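Local coordinates for protein translation initiation factor eIF2B subunit gamma (Schizosaccharomyces pombe, PDB 5B04) that serves as a component of the eIF2B complex, which catalyses exchange of GDP for GTP on the gamma subunit of the translation initiation factor eIF2, at residues K338-Q343 / D359-E364; K375-G380 / V389-S394; D398-E403 / C411-G416. The protein carries 3 engineered substitutions. One frame throughout, in Å; residues are numbered along the deposited sequence.

Overall arrangement
All three contacts involve the left-handed beta-helix (LbH) of the chain, and they follow one another down it. Contact 1 joins the loop entering the beta-helix to the loop after strand 356-358, near the start of the beta-helix, contact 2 pairs coils at one corner, and contact 3 pairs coils at another corner further along. Centres of contacts 1 and 2 lie 11 Å apart, and the two touch directly, M361 O lying 2.6 Å from I379 N in a probable hydrogen bond. Contacts 2 and 3 are also 11 Å apart and meet where S394 OG lies 2.9 Å from C411 N. Contacts 1 and 3, with centres 17 Å apart, do not touch.

Contact 1 (K338-Q343 / D359-E364); sequences KLTPEQ and DCMVNE
M361 reaches from the loop 359-364 toward the loop 338-343 and meets E342 with the end of its thioether. The carboxylate of E342 comes up to the terminal methyl, E342 CD lying 4.0 Å from M361 CE, and the two side chains cross at about a right angle. The sulfur is also within range of the acid, with M361 SD 3.9 Å from E342 OE2. A bend at the last torsion of M361 (chi3 90°) carries CE to this position. Earlier in the loop, L339 adds a looser apolar touch, L339 CD2 standing 4.4 Å from M361 SD. T340 adds its methyl, CG2 lying 3.9 Å from D359 O.

Beyond this shell, M361 is positioned by the beta-helix. Its backbone is hydrogen-bonded to I379 of the next coil, and its side chain also packs on I378 and N69, while L339 leans on I67. The loop 338-343 follows helix 332-338 and leads toward strand 356-358 of the beta-helix.

With no hydrogen bond or salt bridge between the two segments, the association rests on van der Waals contact at the surface, and any attraction between the carboxylate and the slightly polarised methyl would probably be modest.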
loop_
_atom_site.group_PDB
_atom_site.type_symbol
_atom_site.label_atom_id
_atom_site.label_comp_id
_atom_site.label_asym_id
_atom_site.label_seq_id
_atom_site.Cartn_x
_atom_site.Cartn_y
_atom_site.Cartn_z
ATOM N N LYS E 338 35.219 3.948 -57.451
ATOM C CA LYS E 338 34.439 3.987 -56.219
ATOM C C LYS E 338 35.003 3.035 -55.167
ATOM O O LYS E 338 34.684 3.145 -53.983
ATOM C CB LYS E 338 32.973 3.646 -56.510
ATOM C CG LYS E 338 32.007 3.954 -55.376
ATOM C CD LYS E 338 31.943 5.446 -55.091
ATOM C CE LYS E 338 31.074 5.739 -53.877
ATOM N NZ LYS E 338 29.677 5.252 -54.056
ATOM N N LEU E 339 35.858 2.112 -55.595
ATOM C CA LEU E 339 36.292 1.038 -54.715
ATOM C C LEU E 339 37.594 1.378 -53.988
ATOM O O LEU E 339 38.166 0.543 -53.290
ATOM C CB LEU E 339 36.422 -0.269 -55.517
ATOM C CG LEU E 339 36.950 -1.559 -54.884
ATOM C CD1 LEU E 339 36.161 -2.737 -55.393
ATOM C CD2 LEU E 339 38.424 -1.751 -55.186
ATOM N N THR E 340 38.046 2.623 -54.048
ATOM C CA THR E 340 39.252 2.926 -53.280
ATOM C C THR E 340 39.003 3.573 -51.890
ATOM O O THR E 340 39.307 4.754 -51.688
ATOM C CB THR E 340 40.219 3.828 -54.115
ATOM O OG1 THR E 340 40.319 3.322 -55.453
ATOM C CG2 THR E 340 41.615 3.853 -53.499
ATOM N N PRO E 341 38.377 2.818 -50.950
ATOM C CA PRO E 341 38.503 2.825 -49.482
ATOM C C PRO E 341 39.826 2.265 -48.914
ATOM O O PRO E 341 39.765 1.521 -47.939
ATOM C CB PRO E 341 37.346 1.885 -49.031
ATOM C CG PRO E 341 36.486 1.641 -50.272
ATOM C CD PRO E 341 36.948 2.643 -51.278
ATOM N N GLU E 342 40.986 2.605 -49.468
ATOM C CA GLU E 342 42.253 2.095 -48.917
ATOM C C GLU E 342 43.281 3.201 -48.705
ATOM O O GLU E 342 43.236 4.239 -49.370
ATOM C CB GLU E 342 42.837 1.001 -49.818
ATOM C CG GLU E 342 41.915 -0.191 -50.031
ATOM C CD GLU E 342 40.981 0.003 -51.212
ATOM O OE1 GLU E 342 39.747 -0.004 -51.017
ATOM O OE2 GLU E 342 41.487 0.172 -52.342
ATOM N N GLN E 343 44.205 2.963 -47.778
ATOM C CA GLN E 343 45.233 3.930 -47.430
ATOM C C GLN E 343 46.584 3.447 -47.941
ATOM O O GLN E 343 47.057 3.899 -48.983
ATOM C CB GLN E 343 45.277 4.156 -45.911
ATOM C CG GLN E 343 44.221 5.127 -45.387
ATOM C CD GLN E 343 42.798 4.714 -45.733
ATOM O OE1 GLN E 343 42.423 3.549 -45.600
ATOM N NE2 GLN E 343 42.001 5.674 -46.191
ATOM N N ASP E 359 47.957 7.162 -54.160
ATOM C CA ASP E 359 46.506 7.295 -54.005
ATOM C C ASP E 359 45.730 6.282 -54.866
ATOM O O ASP E 359 44.517 6.123 -54.717
ATOM C CB ASP E 359 46.087 8.746 -54.317
ATOM C CG ASP E 359 44.592 8.911 -54.506
ATOM O OD1 ASP E 359 43.890 9.183 -53.509
ATOM O OD2 ASP E 359 44.122 8.784 -55.656
ATOM N N CYS E 360 46.439 5.563 -55.731
ATOM C CA CYS E 360 45.794 4.629 -56.647
ATOM C C CYS E 360 46.432 3.240 -56.616
ATOM O O CYS E 360 47.457 3.036 -55.970
ATOM C CB CYS E 360 45.823 5.193 -58.066
ATOM S SG CYS E 360 47.445 5.765 -58.621
ATOM N N MET E 361 45.831 2.293 -57.308
ATOM C CA MET E 361 46.229 0.918 -57.170
ATOM C C MET E 361 46.983 0.391 -58.356
ATOM O O MET E 361 46.595 0.577 -59.485
ATOM C CB MET E 361 45.015 0.040 -56.945
ATOM C CG MET E 361 43.870 0.719 -56.244
ATOM S SD MET E 361 42.528 -0.438 -56.075
ATOM C CE MET E 361 42.964 -1.127 -54.504
ATOM N N VAL E 362 48.088 -0.264 -58.069
ATOM C CA VAL E 362 48.902 -0.897 -59.068
ATOM C C VAL E 362 49.212 -2.289 -58.574
ATOM O O VAL E 362 49.534 -2.465 -57.418
ATOM C CB VAL E 362 50.204 -0.139 -59.181
ATOM C CG1 VAL E 362 50.795 0.026 -57.801
ATOM C CG2 VAL E 362 51.157 -0.862 -60.098
ATOM N N ASN E 363 49.127 -3.284 -59.440
ATOM C CA ASN E 363 49.278 -4.661 -58.993
ATOM C C ASN E 363 50.672 -5.214 -58.979
ATOM O O ASN E 363 51.628 -4.480 -59.068
ATOM C CB ASN E 363 48.364 -5.611 -59.738
ATOM C CG ASN E 363 47.703 -6.594 -58.814
ATOM O OD1 ASN E 363 47.993 -6.636 -57.633
ATOM N ND2 ASN E 363 46.808 -7.387 -59.349
ATOM N N GLU E 364 50.760 -6.524 -58.800
ATOM C CA GLU E 364 52.019 -7.248 -58.724
ATOM C C GLU E 364 52.796 -7.450 -60.015
ATOM O O GLU E 364 52.246 -7.457 -61.108
ATOM C CB GLU E 364 51.780 -8.595 -58.081
ATOM C CG GLU E 364 50.953 -8.510 -56.819
ATOM C CD GLU E 364 50.409 -9.851 -56.404
ATOM O OE1 GLU E 364 50.890 -10.873 -56.926
ATOM O OE2 GLU E 364 49.494 -9.879 -55.560
#

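Contact 2 (K375-G380 / V389-S394); sequences KKSIIG and VVVSNS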
loop_
_atom_site.group_PDB
_atom_site.type_symbol
_atom_site.label_atom_id
_atom_site.label_comp_id
_atom_site.label_asym_id
_atom_site.label_seq_id
_atom_site.Cartn_x
_atom_site.Cartn_y
_atom_site.Cartn_z
ATOM N N LYS E 375 48.713 9.041 -61.925
ATOM C CA LYS E 375 47.802 9.791 -61.070
ATOM C C LYS E 375 46.372 9.283 -61.207
ATOM O O LYS E 375 45.824 9.263 -62.307
ATOM C CB LYS E 375 47.863 11.280 -61.417
ATOM C CG LYS E 375 46.871 12.147 -60.661
ATOM C CD LYS E 375 46.130 13.082 -61.608
ATOM C CE LYS E 375 47.086 13.813 -62.539
ATOM N NZ LYS E 375 46.370 14.704 -63.495
ATOM N N LYS E 376 45.780 8.870 -60.088
ATOM C CA LYS E 376 44.388 8.421 -60.057
ATOM C C LYS E 376 44.108 7.311 -61.069
ATOM O O LYS E 376 43.284 7.483 -61.962
ATOM C CB LYS E 376 43.445 9.601 -60.321
ATOM C CG LYS E 376 43.473 10.688 -59.257
ATOM C CD LYS E 376 42.778 11.953 -59.746
ATOM C CE LYS E 376 42.602 12.962 -58.621
ATOM N NZ LYS E 376 42.392 14.345 -59.135
ATOM N N SER E 377 44.786 6.174 -60.935
ATOM C CA SER E 377 44.633 5.101 -61.915
ATOM C C SER E 377 44.898 3.699 -61.365
ATOM O O SER E 377 45.815 3.488 -60.576
ATOM C CB SER E 377 45.554 5.356 -63.110
ATOM O OG SER E 377 45.069 6.424 -63.905
ATOM N N ILE E 378 44.093 2.739 -61.810
ATOM C CA ILE E 378 44.242 1.351 -61.385
ATOM C C ILE E 378 45.038 0.560 -62.420
ATOM O O ILE E 378 44.675 0.519 -63.596
ATOM C CB ILE E 378 42.872 0.673 -61.150
ATOM C CG1 ILE E 378 42.259 1.127 -59.821
ATOM C CG2 ILE E 378 43.017 -0.842 -61.146
ATOM C CD1 ILE E 378 41.659 2.522 -59.838
ATOM N N ILE E 379 46.129 -0.060 -61.978
ATOM C CA ILE E 379 47.007 -0.803 -62.875
ATOM C C ILE E 379 47.033 -2.291 -62.532
ATOM O O ILE E 379 47.195 -2.669 -61.372
ATOM C CB ILE E 379 48.444 -0.248 -62.836
ATOM C CG1 ILE E 379 48.437 1.256 -63.113
ATOM C CG2 ILE E 379 49.330 -0.976 -63.837
ATOM C CD1 ILE E 379 49.817 1.868 -63.224
ATOM N N GLY E 380 46.878 -3.130 -63.554
ATOM C CA GLY E 380 46.813 -4.568 -63.374
ATOM C C GLY E 380 48.126 -5.228 -62.992
ATOM O O GLY E 380 49.027 -4.587 -62.453
ATOM N N VAL E 389 55.996 8.617 -69.011
ATOM C CA VAL E 389 54.585 8.575 -69.416
ATOM C C VAL E 389 53.636 9.102 -68.330
ATOM O O VAL E 389 53.936 9.008 -67.146
ATOM C CB VAL E 389 54.194 7.128 -69.840
ATOM C CG1 VAL E 389 54.947 6.664 -71.077
ATOM C CG2 VAL E 389 54.400 6.163 -68.690
ATOM N N VAL E 390 52.502 9.680 -68.712
ATOM C CA VAL E 390 51.504 10.039 -67.708
ATOM C C VAL E 390 50.218 9.228 -67.864
ATOM O O VAL E 390 49.677 9.106 -68.963
ATOM C CB VAL E 390 51.190 11.538 -67.858
ATOM C CG1 VAL E 390 49.959 11.907 -67.045
ATOM C CG2 VAL E 390 52.388 12.370 -67.424
ATOM N N VAL E 391 49.745 8.661 -66.756
ATOM C CA VAL E 391 48.490 7.912 -66.738
ATOM C C VAL E 391 47.515 8.529 -65.738
ATOM O O VAL E 391 47.753 8.495 -64.531
ATOM C CB VAL E 391 48.715 6.430 -66.377
ATOM C CG1 VAL E 391 47.416 5.652 -66.502
ATOM C CG2 VAL E 391 49.783 5.819 -67.264
ATOM N N SER E 392 46.417 9.089 -66.241
ATOM C CA SER E 392 45.457 9.777 -65.381
ATOM C C SER E 392 44.020 9.301 -65.597
ATOM O O SER E 392 43.584 9.113 -66.734
ATOM C CB SER E 392 45.538 11.289 -65.605
ATOM O OG SER E 392 44.780 11.987 -64.633
ATOM N N ASN E 393 43.297 9.123 -64.491
ATOM C CA ASN E 393 41.915 8.636 -64.498
ATOM C C ASN E 393 41.717 7.405 -65.372
ATOM O O ASN E 393 40.672 7.238 -65.999
ATOM C CB ASN E 393 40.955 9.741 -64.942
ATOM C CG ASN E 393 40.423 10.551 -63.776
ATOM O OD1 ASN E 393 40.629 10.198 -62.616
ATOM N ND2 ASN E 393 39.724 11.638 -64.081
ATOM N N SER E 394 42.722 6.537 -65.399
ATOM C CA SER E 394 42.687 5.381 -66.279
ATOM C C SER E 394 42.661 4.064 -65.517
ATOM O O SER E 394 42.917 4.020 -64.317
ATOM C CB SER E 394 43.884 5.405 -67.230
ATOM O OG SER E 394 43.783 6.484 -68.142
#
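S377 and S394, one above the other on neighbouring coils, form the centre of this contact. S394 N donates to S377 OG over 2.8 Å at an N-H...O angle of 162°, and chi1 of S377 (-73°) sets that hydroxyl beside its own backbone N, anti to the carbonyl carbon. The S377 hydroxyl also lies near the carbonyl oxygens of K375, K376 and V391, where any bond it donates would be weak. S394 OG repeats the accepting role one coil on, receiving C411 N, and it donates to S392 O at 3.0 Å from above that carbonyl plane.

Backbone bonds lie on both sides of the serines. K375 N donates to V391 O over 2.8 Å, where K375 and S392 make a parallel bridge, and I378 N donates to S394 O over 3.1 Å. Between them the N393 N bond to K375 O is weak; the same carbonyl oxygen also receives a CA-H...O contact from S392 CA.

On the outer face, K375 bends back so that NZ makes a weak 3.3 Å bond to S392 OG. K376 and N393 run side by side in the same direction, K376 CB lying 3.7 Å from N393 OD1. Both have positive phi, as fits a corner of the coil.

Each buried serine hydroxyl thus answers a backbone N-H of the following coil, so a side chain takes over at the corner the accepting role that carbonyls play along the strands.

Contact 3 (D398-E403 / C411-G416); sequences DNIVVE and CIVASG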
loop_
_atom_site.group_PDB
_atom_site.type_symbol
_atom_site.label_atom_id
_atom_site.label_comp_id
_atom_site.label_asym_id
_atom_site.label_seq_id
_atom_site.Cartn_x
_atom_site.Cartn_y
_atom_site.Cartn_z
ATOM N N ASP E 398 45.675 -6.558 -66.548
ATOM C CA ASP E 398 46.877 -7.344 -66.381
ATOM C C ASP E 398 47.822 -7.282 -67.555
ATOM O O ASP E 398 47.403 -7.222 -68.698
ATOM C CB ASP E 398 46.500 -8.796 -66.169
ATOM C CG ASP E 398 45.326 -8.952 -65.284
ATOM O OD1 ASP E 398 45.450 -8.611 -64.105
ATOM O OD2 ASP E 398 44.283 -9.413 -65.767
ATOM N N ASN E 399 49.109 -7.292 -67.252
ATOM C CA ASN E 399 50.147 -7.564 -68.232
ATOM C C ASN E 399 50.066 -6.779 -69.526
ATOM O O ASN E 399 50.041 -7.332 -70.612
ATOM C CB ASN E 399 50.375 -9.057 -68.457
ATOM C CG ASN E 399 49.179 -9.750 -69.032
ATOM O OD1 ASN E 399 48.483 -9.210 -69.875
ATOM N ND2 ASN E 399 48.944 -10.968 -68.586
ATOM N N ILE E 400 49.989 -5.472 -69.386
ATOM C CA ILE E 400 50.073 -4.573 -70.534
ATOM C C ILE E 400 51.327 -3.698 -70.461
ATOM O O ILE E 400 51.702 -3.209 -69.397
ATOM C CB ILE E 400 48.812 -3.685 -70.666
ATOM C CG1 ILE E 400 48.730 -2.648 -69.544
ATOM C CG2 ILE E 400 47.562 -4.544 -70.693
ATOM C CD1 ILE E 400 47.558 -1.708 -69.688
ATOM N N VAL E 401 51.982 -3.520 -71.603
ATOM C CA VAL E 401 53.235 -2.776 -71.663
ATOM C C VAL E 401 53.028 -1.392 -72.278
ATOM O O VAL E 401 52.896 -1.254 -73.493
ATOM C CB VAL E 401 54.302 -3.544 -72.468
ATOM C CG1 VAL E 401 55.571 -2.713 -72.618
ATOM C CG2 VAL E 401 54.604 -4.885 -71.810
ATOM N N VAL E 402 53.003 -0.370 -71.428
ATOM C CA VAL E 402 52.770 1.006 -71.860
ATOM C C VAL E 402 54.021 1.870 -71.789
ATOM O O VAL E 402 54.478 2.167 -70.700
ATOM C CB VAL E 402 51.702 1.693 -70.984
ATOM C CG1 VAL E 402 51.440 3.104 -71.476
ATOM C CG2 VAL E 402 50.420 0.877 -70.951
ATOM N N GLU E 403 54.565 2.309 -72.921
ATOM C CA GLU E 403 55.688 3.248 -72.850
ATOM C C GLU E 403 55.717 4.478 -73.753
ATOM O O GLU E 403 54.690 4.894 -74.289
ATOM C CB GLU E 403 56.941 2.541 -72.314
ATOM C CG GLU E 403 57.467 1.419 -73.182
ATOM C CD GLU E 403 58.623 0.691 -72.544
ATOM O OE1 GLU E 403 59.231 1.251 -71.608
ATOM O OE2 GLU E 403 58.934 -0.434 -72.987
ATOM N N CYS E 411 41.342 6.930 -69.725
ATOM C CA CYS E 411 41.159 5.807 -70.640
ATOM C C CYS E 411 40.921 4.484 -69.924
ATOM O O CYS E 411 41.183 4.351 -68.733
ATOM C CB CYS E 411 42.374 5.671 -71.560
ATOM S SG CYS E 411 42.458 6.898 -72.878
ATOM N N ILE E 412 40.414 3.505 -70.664
ATOM C CA ILE E 412 40.318 2.141 -70.164
ATOM C C ILE E 412 41.080 1.217 -71.102
ATOM O O ILE E 412 40.729 1.082 -72.274
ATOM C CB ILE E 412 38.860 1.664 -70.044
ATOM C CG1 ILE E 412 38.052 2.620 -69.166
ATOM C CG2 ILE E 412 38.812 0.251 -69.481
ATOM C CD1 ILE E 412 36.591 2.246 -69.051
ATOM N N VAL E 413 42.096 0.554 -70.578
ATOM C CA VAL E 413 42.925 -0.300 -71.396
ATOM C C VAL E 413 42.810 -1.748 -71.011
ATOM O O VAL E 413 43.119 -2.116 -69.903
ATOM C CB VAL E 413 44.386 0.072 -71.213
ATOM C CG1 VAL E 413 45.253 -0.768 -72.116
ATOM C CG2 VAL E 413 44.592 1.537 -71.501
ATOM N N ALA E 414 42.436 -2.574 -71.970
ATOM C CA ALA E 414 42.220 -3.987 -71.746
ATOM C C ALA E 414 43.504 -4.742 -71.538
ATOM O O ALA E 414 44.558 -4.202 -71.776
ATOM C CB ALA E 414 41.512 -4.594 -72.931
ATOM N N SER E 415 43.431 -5.963 -71.025
ATOM C CA SER E 415 44.650 -6.729 -70.795
ATOM C C SER E 415 45.359 -7.211 -72.037
ATOM O O SER E 415 44.738 -7.396 -73.073
ATOM C CB SER E 415 44.396 -7.906 -69.862
ATOM O OG SER E 415 45.595 -8.635 -69.658
ATOM N N GLY E 416 46.667 -7.400 -71.923
ATOM C CA GLY E 416 47.516 -7.728 -73.047
ATOM C C GLY E 416 47.556 -6.798 -74.242
ATOM O O GLY E 416 47.566 -7.242 -75.379
#
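I400 and V413 meet inside the beta-helix, where their branches cross obliquely. The delta methyl does the touching: I400 CD1 lies 3.5 Å from V413 CG1, the branch that stands anti to the backbone N of V413 (chi1 -177°). I400 holds CG1 in the crowded position between its backbone N and carbonyl carbon (chi1 70°); the other branch, CG2, lies against the main chain of 414-416, with I400 CG2 3.6 Å from S415 CA.

The polar half of the contact centres on G416 N and the S415 hydroxyl. The N-H of G416 points nearly straight at D398 O, at 163°, in a long and weak bond of 3.3 Å, and makes a second weak and more bent bond to N399 OD1. The S415 hydroxyl turns to the same two oxygens. It approaches D398 O too closely for the bond length to be trusted, and S415 OG lies 3.0 Å from N399 OD1.

These residues form a corner of the left-handed parallel beta-helix, with strands 401-402 and 412-413 belonging to different sheets of the prism. N399 and G416 fill matching corner positions one coil apart, both with positive phi, and G416, as a glycine, adopts it readily. The same corner continues in the preceding coil, where N399 packs on N382 and its backbone bonds to K381.

Further in, I400 also packs on C383, and its backbone bonds to V384, tying the residue to the coil before. G416 CA adds a CA-H...O contact to N399 O, 3.5 Å away.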